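PDB 5GXX: glucanase from Clostridium thermocellum, which probably hydrolyses internal beta-1,4-glucosidic bonds of cellulose as a family 9 endoglucanase of the cellulosome. Local coordinates for residues 101-106 with 168-173. The protein carries 1 engineered substitution. Numbering follows the deposited sequence.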
ATOM      1  N   ALA A 101      25.004 -24.865  30.111  1.00 18.32           N
ATOM      2  CA  ALA A 101      24.762 -23.425  30.159  1.00 17.70           C
ATOM      3  C   ALA A 101      23.313 -23.056  30.460  1.00 18.58           C
ATOM      4  O   ALA A 101      23.030 -21.919  30.847  1.00 19.28           O
ATOM      5  CB  ALA A 101      25.270 -22.734  28.890  1.00 16.98           C
ATOM      6  N   CYS A 102      22.401 -24.014  30.306  1.00 16.23           N
ATOM      7  CA  CYS A 102      20.977 -23.804  30.593  1.00 17.39           C
ATOM      8  C   CYS A 102      20.623 -23.855  32.085  1.00 16.92           C
ATOM      9  O   CYS A 102      19.490 -23.544  32.448  1.00 18.89           O
ATOM     10  CB  CYS A 102      20.132 -24.876  29.912  1.00 16.12           C
ATOM     11  SG  CYS A 102      19.964 -24.619  28.129  1.00 17.66           S
ATOM     12  N   ASP A 103      21.569 -24.249  32.933  1.00 19.86           N
ATOM     13  CA  ASP A 103      21.309 -24.375  34.363  1.00 20.13           C
ATOM     14  C   ASP A 103      20.842 -23.060  34.986  1.00 22.28           C
ATOM     15  O   ASP A 103      21.477 -22.025  34.783  1.00 22.25           O
ATOM     16  CB  ASP A 103      22.578 -24.832  35.090  1.00 20.90           C
ATOM     17  CG  ASP A 103      22.379 -25.003  36.584  1.00 23.31           C
ATOM     18  OD1 ASP A 103      21.330 -25.521  37.025  1.00 24.75           O
ATOM     19  OD2 ASP A 103      23.314 -24.621  37.320  1.00 23.67           O
ATOM     20  N   ARG A 104      19.748 -23.109  35.746  1.00 22.82           N
ATOM     21  CA  ARG A 104      19.310 -21.965  36.550  1.00 25.94           C
ATOM     22  C   ARG A 104      19.033 -22.434  37.984  1.00 27.89           C
ATOM     23  O   ARG A 104      18.242 -21.825  38.707  1.00 30.64           O
ATOM     24  CB  ARG A 104      18.086 -21.273  35.925  1.00 24.41           C
ATOM     25  CG  ARG A 104      18.288 -20.635  34.538  1.00 26.09           C
ATOM     26  CD  ARG A 104      19.287 -19.491  34.579  1.00 25.34           C
ATOM     27  NE  ARG A 104      19.522 -18.793  33.316  1.00 27.12           N
ATOM     28  CZ  ARG A 104      20.469 -19.088  32.423  1.00 27.22           C
ATOM     29  NH1 ARG A 104      21.299 -20.122  32.581  1.00 24.95           N
ATOM     30  NH2 ARG A 104      20.567 -18.324  31.343  1.00 30.23           N
ATOM     31  N   GLY A 105      19.659 -23.547  38.366  1.00 29.47           N
ATOM     32  CA  GLY A 105      19.592 -24.099  39.724  1.00 30.64           C
ATOM     33  C   GLY A 105      18.404 -24.983  40.053  1.00 31.32           C
ATOM     34  O   GLY A 105      18.472 -26.214  39.969  1.00 32.42           O
ATOM     35  N   ASP A 106      17.316 -24.340  40.456  1.00 30.26           N
ATOM     36  CA  ASP A 106      16.053 -24.993  40.777  1.00 30.41           C
ATOM     37  C   ASP A 106      15.211 -25.165  39.508  1.00 28.97           C
ATOM     38  O   ASP A 106      14.042 -25.554  39.567  1.00 28.91           O
ATOM     39  CB  ASP A 106      15.320 -24.070  41.746  1.00 32.74           C
ATOM     40  CG  ASP A 106      15.429 -22.607  41.322  1.00 35.66           C
ATOM     41  OD1 ASP A 106      14.854 -22.255  40.262  1.00 37.66           O
ATOM     42  OD2 ASP A 106      16.123 -21.818  42.012  1.00 36.07           O
ATOM     43  N   ALA A 168      24.750 -33.704  35.120  1.00 19.42           N
ATOM     44  CA  ALA A 168      23.830 -34.831  34.971  1.00 18.81           C
ATOM     45  C   ALA A 168      23.157 -35.160  36.304  1.00 19.86           C
ATOM     46  O   ALA A 168      21.950 -35.408  36.360  1.00 20.41           O
ATOM     47  CB  ALA A 168      24.557 -36.041  34.453  1.00 17.48           C
ATOM     48  N   LYS A 169      23.936 -35.159  37.386  1.00 21.41           N
ATOM     49  CA  LYS A 169      23.385 -35.430  38.707  1.00 21.43           C
ATOM     50  C   LYS A 169      22.496 -34.290  39.190  1.00 22.65           C
ATOM     51  O   LYS A 169      21.466 -34.555  39.815  1.00 22.85           O
ATOM     52  CB  LYS A 169      24.511 -35.654  39.711  1.00 21.94           C
ATOM     53  CG  LYS A 169      25.307 -36.922  39.485  1.00 22.41           C
ATOM     54  CD  LYS A 169      26.449 -37.026  40.489  1.00 26.48           C
ATOM     55  CE  LYS A 169      27.224 -38.315  40.312  1.00 27.78           C
ATOM     56  NZ  LYS A 169      28.104 -38.537  41.502  1.00 31.52           N
ATOM     57  N   LYS A 170      22.890 -33.047  38.898  1.00 22.83           N
ATOM     58  CA  LYS A 170      22.085 -31.885  39.276  1.00 23.82           C
ATOM     59  C   LYS A 170      20.702 -32.010  38.638  1.00 23.27           C
ATOM     60  O   LYS A 170      19.668 -31.910  39.303  1.00 23.26           O
ATOM     61  CB  LYS A 170      22.734 -30.569  38.827  1.00 24.63           C
ATOM     62  CG  LYS A 170      23.783 -29.938  39.728  1.00 28.94           C
ATOM     63  CD  LYS A 170      24.160 -28.579  39.149  1.00 31.89           C
ATOM     64  CE  LYS A 170      25.396 -27.980  39.804  1.00 33.78           C
ATOM     65  NZ  LYS A 170      25.099 -27.488  41.174  1.00 38.29           N
ATOM     66  N   TYR A 171      20.697 -32.285  37.336  1.00 21.69           N
ATOM     67  CA  TYR A 171      19.458 -32.323  36.580  1.00 21.26           C
ATOM     68  C   TYR A 171      18.595 -33.528  36.949  1.00 19.87           C
ATOM     69  O   TYR A 171      17.380 -33.397  37.090  1.00 21.17           O
ATOM     70  CB  TYR A 171      19.740 -32.265  35.075  1.00 20.62           C
ATOM     71  CG  TYR A 171      20.341 -30.960  34.597  1.00 17.96           C
ATOM     72  CD1 TYR A 171      20.361 -29.811  35.402  1.00 19.07           C
ATOM     73  CD2 TYR A 171      20.896 -30.860  33.328  1.00 18.28           C
ATOM     74  CE1 TYR A 171      20.898 -28.619  34.928  1.00 19.26           C
ATOM     75  CE2 TYR A 171      21.428 -29.670  32.857  1.00 19.20           C
ATOM     76  CZ  TYR A 171      21.438 -28.555  33.662  1.00 20.06           C
ATOM     77  OH  TYR A 171      21.987 -27.396  33.179  1.00 22.40           O
ATOM     78  N   PHE A 172      19.221 -34.680  37.178  1.00 19.76           N
ATOM     79  CA  PHE A 172      18.446 -35.850  37.542  1.00 19.53           C
ATOM     80  C   PHE A 172      17.763 -35.645  38.888  1.00 19.83           C
ATOM     81  O   PHE A 172      16.591 -35.967  39.052  1.00 20.08           O
ATOM     82  CB  PHE A 172      19.260 -37.142  37.555  1.00 18.90           C
ATOM     83  CG  PHE A 172      18.478 -38.294  38.111  1.00 21.55           C
ATOM     84  CD1 PHE A 172      17.538 -38.963  37.330  1.00 20.26           C
ATOM     85  CD2 PHE A 172      18.621 -38.663  39.435  1.00 21.08           C
ATOM     86  CE1 PHE A 172      16.784 -40.000  37.863  1.00 25.07           C
ATOM     87  CE2 PHE A 172      17.870 -39.701  39.977  1.00 21.37           C
ATOM     88  CZ  PHE A 172      16.940 -40.367  39.196  1.00 23.00           C
ATOM     89  N   GLU A 173      18.494 -35.076  39.840  1.00 21.65           N
ATOM     90  CA  GLU A 173      17.898 -34.846  41.144  1.00 23.15           C
ATOM     91  C   GLU A 173      16.681 -33.926  41.054  1.00 22.81           C
ATOM     92  O   GLU A 173      15.685 -34.162  41.749  1.00 23.42           O
ATOM     93  CB  GLU A 173      18.954 -34.323  42.122  1.00 23.86           C
ATOM     94  CG  GLU A 173      19.931 -35.404  42.563  1.00 28.94           C
ATOM     95  CD  GLU A 173      21.243 -34.853  43.106  1.00 34.82           C
ATOM     96  OE1 GLU A 173      21.330 -33.633  43.384  1.00 38.89           O
ATOM     97  OE2 GLU A 173      22.205 -35.642  43.256  1.00 36.79           O
TER
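D103 meets Y171 where the loop leaving helix 85-101 passes helix 162-178, and the aspartate illustrates how a carboxylate can serve its own loop while packing against a neighbouring helix. Its CB lies 3.3 Å from Y171 OH and 4.1 Å from Y171 CE1, a van der Waals contact with the phenol end of the ring. D103 CG, 4.2 Å from Y171 OH, is only loosely in contact. Being anti to the backbone N (chi1 -179°), it carries the carboxylate past the hydroxyl to the CE1 corner of the ring. There D103 OD1 lies at the ring edge, in its plane, 3.8 Å from Y171 CE1, the two flat groups being turned 54° apart. The same oxygen accepts a hydrogen bond from above the carboxylate plane (G105 N to D103 OD1 2.9 Å), closing an Asx turn. D103 OD2 has only a loose neighbour, K170 CD at 4.4 Å; K170 NZ is 5.1 Å from D103 OD2, too far for a salt bridge, and any attraction would probably be weak. The tyrosine hydroxyl also approaches D103 N, at an angle too poor for a hydrogen bond, and is instead hydrogen-bonded to L99 O in the last turn of helix 85-101. Y171 thus links helix 162-178 to the end of that helix, its side chain packing on V145, M148 and L152 of helix 142-158, while C102 pairs through its backbone with V109 of strand 108-112.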